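Local coordinates for DNA mismatch repair protein PMS1 (Saccharomyces cerevisiae, PDB 3H4L), which acts in DNA mismatch repair as a MutL-family protein whose N-terminal ATPase domain binds ATP and DNA, at the phosphoaminophosphonic acid-adenylate ester site. Sequence-based numbering; all coordinates share one arbitrary frame. Chains: chain A/B, DNA mismatch repair protein PMS1.

The phosphoaminophosphonic acid-adenylate ester site. Residues chain A 32, 36-37, 39-40, 61, 65-66, 74, 95-102, 145, 335; chain B 200, 202. With ANP (phosphoaminophosphonic acid-adenylate ester), chain C; MG (magnesium ion), chain D.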
# COMPACT_ATOMS: atom_id res chain seq x y z
N GLU A 32 -1.00 1.96 -15.78
CA GLU A 32 -0.27 2.11 -14.54
C GLU A 32 0.20 3.55 -14.36
O GLU A 32 -0.03 4.15 -13.30
CB GLU A 32 0.92 1.15 -14.51
CG GLU A 32 0.52 -0.32 -14.48
CD GLU A 32 -0.62 -0.62 -13.50
OE1 GLU A 32 -0.80 0.14 -12.52
OE2 GLU A 32 -1.33 -1.62 -13.70
N ASN A 36 -1.35 6.54 -11.73
CA ASN A 36 -0.48 7.13 -10.73
C ASN A 36 -0.56 8.66 -10.81
O ASN A 36 -0.73 9.32 -9.80
CB ASN A 36 0.94 6.61 -10.90
CG ASN A 36 1.08 5.15 -10.47
OD1 ASN A 36 0.22 4.61 -9.77
ND2 ASN A 36 2.17 4.50 -10.90
N SER A 37 -0.47 9.23 -12.00
CA SER A 37 -0.57 10.67 -12.11
C SER A 37 -1.92 11.17 -11.55
O SER A 37 -1.96 12.10 -10.75
CB SER A 37 -0.41 11.11 -13.55
OG SER A 37 0.87 10.76 -14.03
N ASP A 39 -3.78 9.72 -9.44
CA ASP A 39 -3.77 9.47 -8.01
C ASP A 39 -2.99 10.59 -7.31
O ASP A 39 -3.22 10.89 -6.15
CB ASP A 39 -3.08 8.13 -7.70
CG ASP A 39 -3.95 6.92 -8.00
OD1 ASP A 39 -5.17 7.08 -8.29
OD2 ASP A 39 -3.41 5.80 -7.94
N ALA A 40 -2.07 11.20 -8.05
CA ALA A 40 -1.23 12.25 -7.51
C ALA A 40 -1.86 13.63 -7.57
O ALA A 40 -1.20 14.64 -7.32
CB ALA A 40 0.10 12.25 -8.24
N ASP A 61 3.21 14.67 -15.30
CA ASP A 61 2.06 15.24 -14.61
C ASP A 61 2.49 16.44 -13.75
O ASP A 61 3.67 16.67 -13.51
CB ASP A 61 1.41 14.18 -13.71
CG ASP A 61 2.30 13.79 -12.53
OD1 ASP A 61 2.72 14.70 -11.78
OD2 ASP A 61 2.56 12.59 -12.33
N GLY A 65 3.90 15.45 -6.70
CA GLY A 65 5.24 14.88 -6.61
C GLY A 65 5.42 13.68 -5.70
O GLY A 65 4.48 13.22 -5.06
N ILE A 66 6.65 13.18 -5.65
CA ILE A 66 7.01 12.04 -4.81
C ILE A 66 7.87 12.55 -3.66
O ILE A 66 8.96 13.08 -3.88
CB ILE A 66 7.86 10.99 -5.57
CG1 ILE A 66 7.17 10.56 -6.85
CG2 ILE A 66 8.11 9.79 -4.67
CD1 ILE A 66 7.93 9.51 -7.65
N LEU A 74 10.12 3.35 -3.62
CA LEU A 74 9.29 3.76 -4.74
C LEU A 74 8.93 2.63 -5.69
O LEU A 74 7.78 2.51 -6.10
CB LEU A 74 9.97 4.87 -5.54
CG LEU A 74 9.14 5.29 -6.76
CD1 LEU A 74 7.81 5.86 -6.28
CD2 LEU A 74 9.92 6.31 -7.58
N LEU A 95 -8.75 -1.62 -5.94
CA LEU A 95 -7.80 -2.43 -5.22
C LEU A 95 -6.44 -1.97 -5.66
O LEU A 95 -6.25 -1.60 -6.82
CB LEU A 95 -7.97 -3.91 -5.57
CG LEU A 95 -7.56 -4.83 -4.42
CD1 LEU A 95 -8.48 -4.58 -3.24
CD2 LEU A 95 -7.63 -6.29 -4.86
N GLY A 96 -5.50 -1.95 -4.73
CA GLY A 96 -4.16 -1.52 -5.06
C GLY A 96 -3.09 -2.42 -4.49
O GLY A 96 -3.29 -3.06 -3.45
N PHE A 97 -1.96 -2.47 -5.17
CA PHE A 97 -0.82 -3.25 -4.72
C PHE A 97 0.38 -2.34 -4.84
O PHE A 97 1.13 -2.37 -5.82
CB PHE A 97 -0.66 -4.52 -5.56
CG PHE A 97 -1.82 -5.47 -5.43
CD1 PHE A 97 -2.90 -5.39 -6.30
CD2 PHE A 97 -1.84 -6.42 -4.41
CE1 PHE A 97 -3.99 -6.25 -6.16
CE2 PHE A 97 -2.93 -7.28 -4.26
CZ PHE A 97 -4.00 -7.20 -5.13
N ARG A 98 0.55 -1.51 -3.82
CA ARG A 98 1.61 -0.52 -3.75
C ARG A 98 2.96 -1.03 -4.19
O ARG A 98 3.47 -2.02 -3.66
CB ARG A 98 1.72 0.02 -2.34
CG ARG A 98 2.66 1.19 -2.24
CD ARG A 98 3.10 1.41 -0.82
NE ARG A 98 3.59 2.76 -0.61
CZ ARG A 98 4.02 3.21 0.56
NH1 ARG A 98 4.03 2.40 1.61
NH2 ARG A 98 4.43 4.47 0.68
N GLY A 99 3.55 -0.34 -5.16
CA GLY A 99 4.85 -0.72 -5.66
C GLY A 99 4.83 -1.79 -6.73
O GLY A 99 5.77 -1.89 -7.52
N GLU A 100 3.77 -2.58 -6.79
CA GLU A 100 3.69 -3.64 -7.79
C GLU A 100 3.93 -3.14 -9.21
O GLU A 100 4.83 -3.60 -9.90
CB GLU A 100 2.34 -4.34 -7.72
CG GLU A 100 2.25 -5.57 -8.60
CD GLU A 100 0.84 -6.10 -8.71
OE1 GLU A 100 -0.02 -5.40 -9.31
OE2 GLU A 100 0.59 -7.22 -8.21
N ALA A 101 3.12 -2.18 -9.64
CA ALA A 101 3.26 -1.64 -10.99
C ALA A 101 4.67 -1.14 -11.27
O ALA A 101 5.30 -1.58 -12.23
CB ALA A 101 2.26 -0.51 -11.20
N LEU A 102 5.19 -0.24 -10.43
CA LEU A 102 6.53 0.30 -10.66
C LEU A 102 7.68 -0.70 -10.58
O LEU A 102 8.63 -0.60 -11.36
CB LEU A 102 6.82 1.46 -9.71
CG LEU A 102 6.12 2.79 -10.00
CD1 LEU A 102 6.79 3.87 -9.17
CD2 LEU A 102 6.22 3.14 -11.48
N THR A 145 5.63 15.17 -11.41
CA THR A 145 6.42 13.99 -11.70
C THR A 145 6.42 13.58 -13.17
O THR A 145 5.39 13.64 -13.85
CB THR A 145 5.91 12.79 -10.88
OG1 THR A 145 5.94 13.12 -9.49
CG2 THR A 145 6.77 11.56 -11.16
N LYS A 335 -6.10 -6.65 -10.83
CA LYS A 335 -6.46 -5.72 -9.77
C LYS A 335 -7.53 -4.70 -10.14
O LYS A 335 -8.19 -4.15 -9.25
CB LYS A 335 -5.21 -4.97 -9.28
CG LYS A 335 -4.67 -3.97 -10.29
CD LYS A 335 -3.41 -3.28 -9.78
CE LYS A 335 -2.91 -2.27 -10.79
NZ LYS A 335 -1.70 -1.56 -10.31
N LYS B 200 -9.46 3.66 -2.10
CA LYS B 200 -8.60 2.57 -2.55
C LYS B 200 -7.99 1.79 -1.39
O LYS B 200 -7.50 2.38 -0.41
CB LYS B 200 -7.48 3.09 -3.46
CG LYS B 200 -6.48 1.98 -3.82
CD LYS B 200 -5.68 2.27 -5.07
CE LYS B 200 -4.84 3.51 -4.94
NZ LYS B 200 -3.94 3.60 -6.11
N ASN B 202 -5.09 -0.13 -0.74
CA ASN B 202 -3.76 -0.36 -1.28
C ASN B 202 -2.95 -1.30 -0.38
O ASN B 202 -2.66 -0.97 0.78
CB ASN B 202 -3.06 0.99 -1.41
CG ASN B 202 -2.07 1.03 -2.55
OD1 ASN B 202 -2.16 0.24 -3.49
ND2 ASN B 202 -1.13 1.97 -2.48
PG ANP C . -1.77 0.55 -7.58
O1G ANP C . -0.80 0.55 -8.68
O2G ANP C . -2.84 1.50 -7.78
O3G ANP C . -2.33 -0.80 -7.26
PB ANP C . 0.09 2.23 -6.17
O1B ANP C . 0.32 2.51 -4.73
O2B ANP C . -0.21 3.39 -7.00
N3B ANP C . -0.98 1.03 -6.26
PA ANP C . 2.43 1.93 -7.92
O1A ANP C . 1.63 2.23 -9.10
O2A ANP C . 3.56 0.98 -8.03
O3A ANP C . 1.44 1.55 -6.71
O5' ANP C . 3.27 3.24 -7.45
C5' ANP C . 3.17 3.54 -6.09
C4' ANP C . 3.76 4.65 -5.28
O4' ANP C . 4.64 5.45 -6.07
C3' ANP C . 2.51 5.42 -5.06
O3' ANP C . 1.77 4.86 -3.96
C2' ANP C . 3.03 6.85 -4.94
O2' ANP C . 3.33 7.13 -3.58
C1' ANP C . 4.24 6.81 -5.90
N9 ANP C . 4.04 7.34 -7.28
C8 ANP C . 4.05 6.72 -8.53
N7 ANP C . 3.83 7.47 -9.56
C5 ANP C . 3.67 8.71 -8.98
C6 ANP C . 3.39 10.04 -9.49
N6 ANP C . 3.25 10.26 -10.80
N1 ANP C . 3.27 11.12 -8.63
C2 ANP C . 3.40 10.93 -7.27
N3 ANP C . 3.67 9.72 -6.69
C4 ANP C . 3.78 8.66 -7.58
MG MG D . -0.49 2.62 -9.16
O HOH W 1 -0.41 2.52 -11.25
O HOH W 2 -2.39 3.79 -9.25
O HOH W 3 3.12 14.01 -9.29
O HOH W 4 4.07 6.35 -12.22
O HOH W 5 -5.06 0.44 -8.34
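A:Asn36, on helix 26-39, covers more of the ATP analogue than any other residue and is the magnesium-binding asparagine of the GHKL ATPase fold shared by gyrase B, Hsp90 and MutL. Its CG lies anti to the carbonyl carbon (chi1 -71°), which turns the amide towards the metal: OD1 binds MG at 2.2 Å, while ND2 donates nearly in the amide plane to the alpha-phosphate oxygen O1A in a bent bond (136° at the hydrogen) and also holds a water shared with adenine N7. One oxygen from each phosphate (O1A, O2B, O1G) and two waters join OD1 in a near-octahedral shell. A:Glu32, at the position of the family's general base, meets one of these waters with its backbone O and with its carboxylate OE1, the latter 2.7 Å from the water oxygen. The same OE1 is met from above the carboxylate plane by NZ of A:Lys335, whose extended chain reaches in to form a salt bridge from NZ to O1G of the gamma-phosphate at 2.8 Å; this ammonium would probably stabilise charge building up there. The backbone N-H of A:Phe97 donates to O3G, N to O 2.7 Å.

At the adenine end, A:Asp61 OD2 lies 2.9 Å from ANP N6, accepting the 6-amino group nearly along its C-O axis. It also accepts A:Ser37 OG on its anti lone pair, which fixes the carboxylate. A water links OD1 to N1. A:Ile66 lays CG1 over the pyrimidine ring face.

In the deposited assembly chain B reaches the phosphate end, a contact that may come from the crystal. B:Asn202 OD1 accepts the N-H of the bridging imido N3B on an in-plane lone pair, a bond ATP's bridging oxygen could not make; ND2 donates to the beta-phosphate oxygen O1B at 2.7 Å. B:Lys200, bent at chi3 (61°), crosses A:Asp39 at about a right angle and sets NZ 2.9 Å from both A:Asp39 OD2 and the gamma-phosphate oxygen O2G. An alanine here would remove both salt bridges and would probably loosen chain B's hold on the gamma-phosphate in this assembly.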